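Local coordinates for TbpB (PDB 3HOL), which probably binds host transferrin at the surface of Actinobacillus pleuropneumoniae as the lipoprotein component of a receptor for iron acquisition, at residues A[171-176]-A[261-266]; A[120-125]-A[177-182]. All blocks are in the same frame, centred on the assembly; numbering follows the deposited sequence.

Contact 1 (A[171-176]-A[261-266]); sequences YTSQFE and FSAKHN
Phe-175 and Phe-261 bring their rings together on the inner side of the N-lobe beta barrel, and Ala-263 fills in beside them. The tip of Phe-175 does most of the touching: its CZ lies 3.4 Å from CD1 of Phe-261 and 3.7 Å from CG of the same ring. The centroids are 5.0 Å apart and the planes meet at 41°, too tilted for a parallel stack and too shallow for an edge-to-face pair. Seen from Phe-261, the partner comes over one face and is displaced toward the rim, with CE1 of Phe-175 4.1 Å above the plane. With CG between the backbone N and the carbonyl carbon (chi1 48°), Phe-261 presents this ring face to the tip of Phe-175. The methyl of Ala-263 addresses a different part of Phe-175, lying near the plane of the ring at its edge, 4.0 Å from CD2. Ser-173 adds a looser touch: its OG stands 3.7 Å from the carbonyl O of Ser-262, but its hydrogen bond goes to the O of Ser-125, which accounts for this buried hydroxyl.

The two strands are not bonded to each other; their axes approach to 7.5 Å and diverge by 53°, so side chains make the link between them, across strand 119-133, which pairs antiparallel with both. Met-246 of strand 245-251 touches both phenylalanines, while Leu-188 of strand 183-190 packs on Ser-173 and Phe-175, extending the apolar interior to the next strands round the barrel.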
ATOM      1  N   TYR A 171      -4.458  12.876 -24.881  1.00  9.67           N
ATOM      2  CA  TYR A 171      -4.240  11.522 -24.394  1.00  9.31           C
ATOM      3  C   TYR A 171      -5.143  11.198 -23.213  1.00  9.31           C
ATOM      4  O   TYR A 171      -4.926  11.667 -22.076  1.00  8.94           O
ATOM      5  CB  TYR A 171      -2.775  11.374 -23.991  1.00  9.91           C
ATOM      6  CG  TYR A 171      -1.858  11.764 -25.129  1.00  9.05           C
ATOM      7  CD1 TYR A 171      -1.730  10.948 -26.252  1.00  9.58           C
ATOM      8  CD2 TYR A 171      -1.152  12.964 -25.090  1.00  6.79           C
ATOM      9  CE1 TYR A 171      -0.890  11.307 -27.300  1.00  8.63           C
ATOM     10  CE2 TYR A 171      -0.294  13.342 -26.128  1.00  8.60           C
ATOM     11  CZ  TYR A 171      -0.175  12.523 -27.235  1.00 10.29           C
ATOM     12  OH  TYR A 171       0.678  12.915 -28.258  1.00 10.32           O
ATOM     13  N   THR A 172      -6.143  10.373 -23.460  1.00  8.05           N
ATOM     14  CA  THR A 172      -7.169  10.115 -22.443  1.00  8.56           C
ATOM     15  C   THR A 172      -7.211   8.627 -22.108  1.00  9.05           C
ATOM     16  O   THR A 172      -6.874   7.769 -22.960  1.00  8.95           O
ATOM     17  CB  THR A 172      -8.588  10.503 -22.975  1.00  8.92           C
ATOM     18  OG1 THR A 172      -8.861   9.758 -24.172  1.00  8.92           O
ATOM     19  CG2 THR A 172      -8.643  12.031 -23.288  1.00 10.88           C
ATOM     20  N   SER A 173      -7.616   8.311 -20.876  1.00  7.69           N
ATOM     21  CA  SER A 173      -7.611   6.930 -20.456  1.00  8.30           C
ATOM     22  C   SER A 173      -8.978   6.542 -19.905  1.00  8.56           C
ATOM     23  O   SER A 173      -9.699   7.376 -19.333  1.00  8.35           O
ATOM     24  CB  SER A 173      -6.531   6.724 -19.394  1.00  6.66           C
ATOM     25  OG  SER A 173      -6.867   7.458 -18.243  1.00  8.31           O
ATOM     26  N   GLN A 174      -9.312   5.266 -20.050  1.00  8.62           N
ATOM     27  CA  GLN A 174     -10.525   4.714 -19.499  1.00  9.30           C
ATOM     28  C   GLN A 174     -10.272   3.260 -19.104  1.00  9.86           C
ATOM     29  O   GLN A 174      -9.670   2.501 -19.869  1.00  9.49           O
ATOM     30  CB  GLN A 174     -11.701   4.860 -20.490  1.00 11.32           C
ATOM     31  CG  GLN A 174     -13.040   4.330 -19.960  1.00 13.86           C
ATOM     32  CD  GLN A 174     -14.235   4.620 -20.866  1.00 22.98           C
ATOM     33  OE1 GLN A 174     -14.386   5.726 -21.370  1.00 23.91           O
ATOM     34  NE2 GLN A 174     -15.100   3.611 -21.066  1.00 21.92           N
ATOM     35  N   PHE A 175     -10.708   2.881 -17.894  1.00  9.41           N
ATOM     36  CA  PHE A 175     -10.490   1.528 -17.393  1.00  9.07           C
ATOM     37  C   PHE A 175     -11.797   0.979 -16.840  1.00 10.55           C
ATOM     38  O   PHE A 175     -12.557   1.721 -16.229  1.00 12.00           O
ATOM     39  CB  PHE A 175      -9.440   1.525 -16.260  1.00  8.65           C
ATOM     40  CG  PHE A 175      -8.133   2.200 -16.639  1.00  9.72           C
ATOM     41  CD1 PHE A 175      -7.105   1.473 -17.256  1.00  8.10           C
ATOM     42  CD2 PHE A 175      -7.948   3.563 -16.381  1.00  8.73           C
ATOM     43  CE1 PHE A 175      -5.892   2.126 -17.647  1.00  8.75           C
ATOM     44  CE2 PHE A 175      -6.735   4.234 -16.737  1.00 10.72           C
ATOM     45  CZ  PHE A 175      -5.716   3.520 -17.360  1.00  7.50           C
ATOM     46  N   GLU A 176     -12.074  -0.304 -17.067  1.00  8.98           N
ATOM     47  CA  GLU A 176     -13.267  -0.898 -16.464  1.00  9.23           C
ATOM     48  C   GLU A 176     -12.825  -1.966 -15.498  1.00  7.87           C
ATOM     49  O   GLU A 176     -12.143  -2.903 -15.879  1.00  8.69           O
ATOM     50  CB  GLU A 176     -14.177  -1.498 -17.557  1.00 10.14           C
ATOM     51  CG  GLU A 176     -15.386  -2.199 -16.995  1.00 12.32           C
ATOM     52  CD  GLU A 176     -16.114  -3.032 -18.070  1.00 16.68           C
ATOM     53  OE1 GLU A 176     -16.919  -2.427 -18.784  1.00 17.74           O
ATOM     54  OE2 GLU A 176     -15.850  -4.258 -18.220  1.00 14.61           O
ATOM     55  N   PHE A 261      -0.510   6.944 -15.969  1.00  6.84           N
ATOM     56  CA  PHE A 261      -1.939   7.242 -16.101  1.00  7.38           C
ATOM     57  C   PHE A 261      -2.537   7.446 -14.730  1.00  6.61           C
ATOM     58  O   PHE A 261      -1.980   7.021 -13.729  1.00  5.56           O
ATOM     59  CB  PHE A 261      -2.677   6.121 -16.883  1.00  5.89           C
ATOM     60  CG  PHE A 261      -2.351   4.728 -16.405  1.00  7.96           C
ATOM     61  CD1 PHE A 261      -3.058   4.138 -15.359  1.00  9.94           C
ATOM     62  CD2 PHE A 261      -1.352   3.991 -17.025  1.00  9.40           C
ATOM     63  CE1 PHE A 261      -2.749   2.847 -14.912  1.00 11.11           C
ATOM     64  CE2 PHE A 261      -1.030   2.696 -16.574  1.00 12.50           C
ATOM     65  CZ  PHE A 261      -1.735   2.132 -15.519  1.00  9.28           C
ATOM     66  N   SER A 262      -3.631   8.193 -14.690  1.00  7.43           N
ATOM     67  CA  SER A 262      -4.432   8.324 -13.467  1.00  7.80           C
ATOM     68  C   SER A 262      -5.904   8.562 -13.876  1.00  8.16           C
ATOM     69  O   SER A 262      -6.196   9.109 -14.950  1.00  7.12           O
ATOM     70  CB  SER A 262      -3.899   9.495 -12.608  1.00  8.78           C
ATOM     71  OG  SER A 262      -3.901  10.713 -13.348  1.00  7.81           O
ATOM     72  N   ALA A 263      -6.832   8.138 -13.018  1.00  9.12           N
ATOM     73  CA  ALA A 263      -8.235   8.145 -13.367  1.00  7.94           C
ATOM     74  C   ALA A 263      -9.060   7.984 -12.088  1.00  8.65           C
ATOM     75  O   ALA A 263      -8.553   7.561 -11.073  1.00  6.61           O
ATOM     76  CB  ALA A 263      -8.533   6.998 -14.325  1.00  8.69           C
ATOM     77  N   LYS A 264     -10.351   8.295 -12.176  1.00  9.12           N
ATOM     78  CA  LYS A 264     -11.248   8.283 -11.024  1.00  9.47           C
ATOM     79  C   LYS A 264     -12.560   7.677 -11.487  1.00  9.60           C
ATOM     80  O   LYS A 264     -12.972   7.943 -12.623  1.00  9.22           O
ATOM     81  CB  LYS A 264     -11.461   9.733 -10.599  1.00 10.83           C
ATOM     82  CG  LYS A 264     -12.626   9.999  -9.659  1.00 15.07           C
ATOM     83  CD  LYS A 264     -12.756  11.528  -9.395  1.00 21.52           C
ATOM     84  CE  LYS A 264     -13.931  11.809  -8.443  1.00 26.14           C
ATOM     85  NZ  LYS A 264     -13.922  10.906  -7.233  1.00 26.47           N
ATOM     86  N   HIS A 265     -13.202   6.863 -10.632  1.00 10.14           N
ATOM     87  CA  HIS A 265     -14.449   6.232 -11.024  1.00 12.23           C
ATOM     88  C   HIS A 265     -15.647   7.167 -10.729  1.00 13.69           C
ATOM     89  O   HIS A 265     -15.555   8.093  -9.949  1.00 12.03           O
ATOM     90  CB  HIS A 265     -14.652   4.806 -10.426  1.00 11.06           C
ATOM     91  CG  HIS A 265     -15.027   4.780  -8.967  1.00 10.16           C
ATOM     92  ND1 HIS A 265     -16.256   5.201  -8.498  1.00  9.38           N
ATOM     93  CD2 HIS A 265     -14.344   4.348  -7.877  1.00 11.56           C
ATOM     94  CE1 HIS A 265     -16.306   5.052  -7.187  1.00 10.79           C
ATOM     95  NE2 HIS A 265     -15.165   4.515  -6.785  1.00 10.98           N
ATOM     96  N   ASN A 266     -16.758   6.897 -11.393  1.00 16.39           N
ATOM     97  CA  ASN A 266     -17.932   7.750 -11.281  1.00 19.65           C
ATOM     98  C   ASN A 266     -19.027   7.099 -10.442  1.00 21.00           C
ATOM     99  O   ASN A 266     -20.197   7.423 -10.634  1.00 21.88           O
ATOM    100  CB  ASN A 266     -18.476   8.088 -12.684  1.00 19.79           C
ATOM    101  CG  ASN A 266     -18.913   6.843 -13.469  1.00 25.61           C
ATOM    102  OD1 ASN A 266     -18.483   5.693 -13.193  1.00 28.98           O
ATOM    103  ND2 ASN A 266     -19.781   7.067 -14.469  1.00 30.33           N
TER

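Contact 2 (A[120-125]-A[177-182])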
ATOM      1  N   LEU A 120     -17.007  -0.914 -12.268  1.00 13.30           N
ATOM      2  CA  LEU A 120     -16.723   0.519 -12.205  1.00 11.61           C
ATOM      3  C   LEU A 120     -15.757   1.010 -13.286  1.00 10.66           C
ATOM      4  O   LEU A 120     -14.736   0.374 -13.564  1.00  9.81           O
ATOM      5  CB  LEU A 120     -16.214   0.903 -10.805  1.00 10.97           C
ATOM      6  CG  LEU A 120     -17.256   0.959  -9.668  1.00 10.95           C
ATOM      7  CD1 LEU A 120     -16.505   0.925  -8.344  1.00 12.96           C
ATOM      8  CD2 LEU A 120     -18.136   2.192  -9.770  1.00 12.06           C
ATOM      9  N   THR A 121     -16.107   2.129 -13.900  1.00  9.39           N
ATOM     10  CA  THR A 121     -15.277   2.725 -14.981  1.00 10.62           C
ATOM     11  C   THR A 121     -14.479   3.863 -14.389  1.00  9.96           C
ATOM     12  O   THR A 121     -15.064   4.758 -13.823  1.00  9.13           O
ATOM     13  CB  THR A 121     -16.186   3.243 -16.126  1.00 10.99           C
ATOM     14  OG1 THR A 121     -16.742   2.105 -16.759  1.00 15.56           O
ATOM     15  CG2 THR A 121     -15.399   4.037 -17.168  1.00 12.49           C
ATOM     16  N   TYR A 122     -13.142   3.803 -14.485  1.00  9.20           N
ATOM     17  CA  TYR A 122     -12.299   4.930 -14.068  1.00  7.81           C
ATOM     18  C   TYR A 122     -11.914   5.668 -15.358  1.00  8.62           C
ATOM     19  O   TYR A 122     -11.429   5.041 -16.324  1.00  9.53           O
ATOM     20  CB  TYR A 122     -11.038   4.405 -13.410  1.00  6.69           C
ATOM     21  CG  TYR A 122     -11.256   3.742 -12.085  1.00  7.58           C
ATOM     22  CD1 TYR A 122     -10.872   4.382 -10.908  1.00  4.10           C
ATOM     23  CD2 TYR A 122     -11.845   2.466 -11.998  1.00  8.57           C
ATOM     24  CE1 TYR A 122     -11.049   3.746  -9.632  1.00  9.75           C
ATOM     25  CE2 TYR A 122     -12.048   1.832 -10.734  1.00  9.75           C
ATOM     26  CZ  TYR A 122     -11.637   2.485  -9.574  1.00  9.38           C
ATOM     27  OH  TYR A 122     -11.805   1.887  -8.364  1.00 10.54           O
ATOM     28  N   THR A 123     -12.067   6.989 -15.345  1.00  8.16           N
ATOM     29  CA  THR A 123     -11.759   7.829 -16.464  1.00  8.30           C
ATOM     30  C   THR A 123     -10.728   8.859 -16.078  1.00  7.27           C
ATOM     31  O   THR A 123     -10.815   9.456 -14.987  1.00  6.50           O
ATOM     32  CB  THR A 123     -13.036   8.562 -16.943  1.00  8.71           C
ATOM     33  OG1 THR A 123     -13.991   7.571 -17.362  1.00 13.36           O
ATOM     34  CG2 THR A 123     -12.717   9.381 -18.178  1.00 12.04           C
ATOM     35  N   GLY A 124      -9.787   9.118 -16.990  1.00  6.98           N
ATOM     36  CA  GLY A 124      -8.722  10.092 -16.725  1.00  7.35           C
ATOM     37  C   GLY A 124      -7.821  10.300 -17.932  1.00  7.87           C
ATOM     38  O   GLY A 124      -8.303  10.359 -19.065  1.00  8.15           O
ATOM     39  N   SER A 125      -6.509  10.472 -17.690  1.00  7.04           N
ATOM     40  CA  SER A 125      -5.578  10.780 -18.775  1.00  7.95           C
ATOM     41  C   SER A 125      -4.411   9.829 -18.729  1.00  7.74           C
ATOM     42  O   SER A 125      -4.327   8.989 -17.849  1.00  6.37           O
ATOM     43  CB  SER A 125      -5.010  12.200 -18.638  1.00  8.34           C
ATOM     44  OG  SER A 125      -4.233  12.311 -17.434  1.00  8.19           O
ATOM     45  N   VAL A 177     -13.205  -1.828 -14.230  1.00  8.83           N
ATOM     46  CA  VAL A 177     -12.753  -2.769 -13.206  1.00  8.10           C
ATOM     47  C   VAL A 177     -13.949  -3.607 -12.734  1.00  9.49           C
ATOM     48  O   VAL A 177     -14.960  -3.068 -12.256  1.00  9.78           O
ATOM     49  CB  VAL A 177     -12.059  -2.076 -12.001  1.00  7.45           C
ATOM     50  CG1 VAL A 177     -11.588  -3.135 -10.948  1.00  6.98           C
ATOM     51  CG2 VAL A 177     -10.836  -1.236 -12.509  1.00  6.79           C
ATOM     52  N   ASP A 178     -13.794  -4.925 -12.851  1.00  8.88           N
ATOM     53  CA  ASP A 178     -14.764  -5.857 -12.280  1.00  9.76           C
ATOM     54  C   ASP A 178     -14.186  -6.342 -10.965  1.00 10.03           C
ATOM     55  O   ASP A 178     -13.302  -7.204 -10.955  1.00  9.97           O
ATOM     56  CB  ASP A 178     -15.036  -7.018 -13.249  1.00  8.77           C
ATOM     57  CG  ASP A 178     -16.202  -7.942 -12.769  1.00 11.40           C
ATOM     58  OD1 ASP A 178     -16.509  -7.985 -11.563  1.00 12.83           O
ATOM     59  OD2 ASP A 178     -16.801  -8.627 -13.628  1.00 13.55           O
ATOM     60  N   PHE A 179     -14.631  -5.748  -9.852  1.00  8.81           N
ATOM     61  CA  PHE A 179     -14.063  -6.118  -8.564  1.00  9.64           C
ATOM     62  C   PHE A 179     -14.439  -7.554  -8.136  1.00 10.58           C
ATOM     63  O   PHE A 179     -13.710  -8.193  -7.351  1.00  9.38           O
ATOM     64  CB  PHE A 179     -14.422  -5.065  -7.487  1.00  9.44           C
ATOM     65  CG  PHE A 179     -13.637  -3.753  -7.650  1.00  9.88           C
ATOM     66  CD1 PHE A 179     -14.190  -2.664  -8.343  1.00  8.87           C
ATOM     67  CD2 PHE A 179     -12.340  -3.636  -7.149  1.00  6.21           C
ATOM     68  CE1 PHE A 179     -13.445  -1.438  -8.502  1.00  8.99           C
ATOM     69  CE2 PHE A 179     -11.587  -2.449  -7.293  1.00  7.89           C
ATOM     70  CZ  PHE A 179     -12.125  -1.353  -7.997  1.00  8.45           C
ATOM     71  N   ALA A 180     -15.548  -8.057  -8.688  1.00 10.40           N
ATOM     72  CA  ALA A 180     -15.975  -9.422  -8.385  1.00 11.84           C
ATOM     73  C   ALA A 180     -14.985 -10.430  -8.921  1.00 12.38           C
ATOM     74  O   ALA A 180     -14.735 -11.436  -8.252  1.00 13.10           O
ATOM     75  CB  ALA A 180     -17.432  -9.720  -8.920  1.00 12.30           C
ATOM     76  N   THR A 181     -14.405 -10.170 -10.094  1.00 10.78           N
ATOM     77  CA  THR A 181     -13.427 -11.078 -10.662  1.00 11.56           C
ATOM     78  C   THR A 181     -11.942 -10.645 -10.477  1.00 11.08           C
ATOM     79  O   THR A 181     -11.035 -11.390 -10.853  1.00 10.82           O
ATOM     80  CB  THR A 181     -13.688 -11.277 -12.130  1.00 12.10           C
ATOM     81  OG1 THR A 181     -13.658 -10.007 -12.782  1.00 12.30           O
ATOM     82  CG2 THR A 181     -15.082 -11.883 -12.341  1.00 12.30           C
ATOM     83  N   LYS A 182     -11.719  -9.461  -9.903  1.00 10.18           N
ATOM     84  CA  LYS A 182     -10.386  -8.861  -9.767  1.00 10.10           C
ATOM     85  C   LYS A 182      -9.678  -8.720 -11.122  1.00  9.66           C
ATOM     86  O   LYS A 182      -8.479  -9.029 -11.271  1.00  9.55           O
ATOM     87  CB  LYS A 182      -9.548  -9.629  -8.733  1.00 10.67           C
ATOM     88  CG  LYS A 182     -10.140  -9.442  -7.312  1.00 11.94           C
ATOM     89  CD  LYS A 182      -9.185  -9.947  -6.208  1.00 14.57           C
ATOM     90  CE  LYS A 182      -9.803  -9.824  -4.811  1.00 16.13           C
ATOM     91  NZ  LYS A 182      -9.792  -8.400  -4.253  1.00 15.65           N
TER
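Tyr-122 and Phe-179 meet tip to tip, with Val-177 and Leu-120 packed about them, where strand 119-133 pairs with the last residues of strand 171-178 in the antiparallel N-lobe beta barrel. The hydroxyl O of Tyr-122 reaches the edge of the Phe-179 ring in its plane, 3.3 Å from CZ. One methyl of Val-177 serves each ring. CG2, placed beside the backbone N, lies 3.7 Å from CE2 of Tyr-122; CG1, anti to N (chi1 -179°), rests 3.4 Å above the centre of the Phe-179 ring, a contact within 177-182 itself. Leu-120 adds CD1, 3.9 Å from CE1 of Phe-179. Phe-179 also touches Ile-202 and Phe-238, and the hydroxyl of Tyr-122 is hydrogen-bonded to the O of Ala-243.

The backbone supplies the polar part. Leu-120 and Val-177 form an antiparallel hydrogen-bonded pair, with side chains on the same face of the sheet: Leu-120 N gives to Val-177 O over 3.0 Å, and Val-177 N returns to Leu-120 O over 2.8 Å, nearly straight at 174°. Beyond this pair the chain leaves the strand and turns toward strand 183-190. Asp-178 gathers this turn weakly, its OD1 accepting from Ala-180 N at 3.0 Å but with a bent N-H...O angle of 125°.

How the contacts relate
From the N terminus the segments come in the order 120-125, 171-176, 177-182 and 261-266, so the two contacts cross. Contact 2 closes a loop of 51 residues that contains 171-176, and contact 1 closes one of 84 residues that contains 177-182. Both draw on strand 171-178, contact 2 at its end. Strand 119-133 lies between the others: probable backbone hydrogen bonds join Phe-175 N to Tyr-122 O and Ser-173 N to Gly-124 O, each 2.8 Å. Ala-263 CB packs 3.4 Å from the carbonyl carbon of Thr-123. Contact 2 joins strand 119-133 to 171-178; contact 1 links 171-178 by side chains to 257-265, whose own pairing with 119-133 closes the barrel.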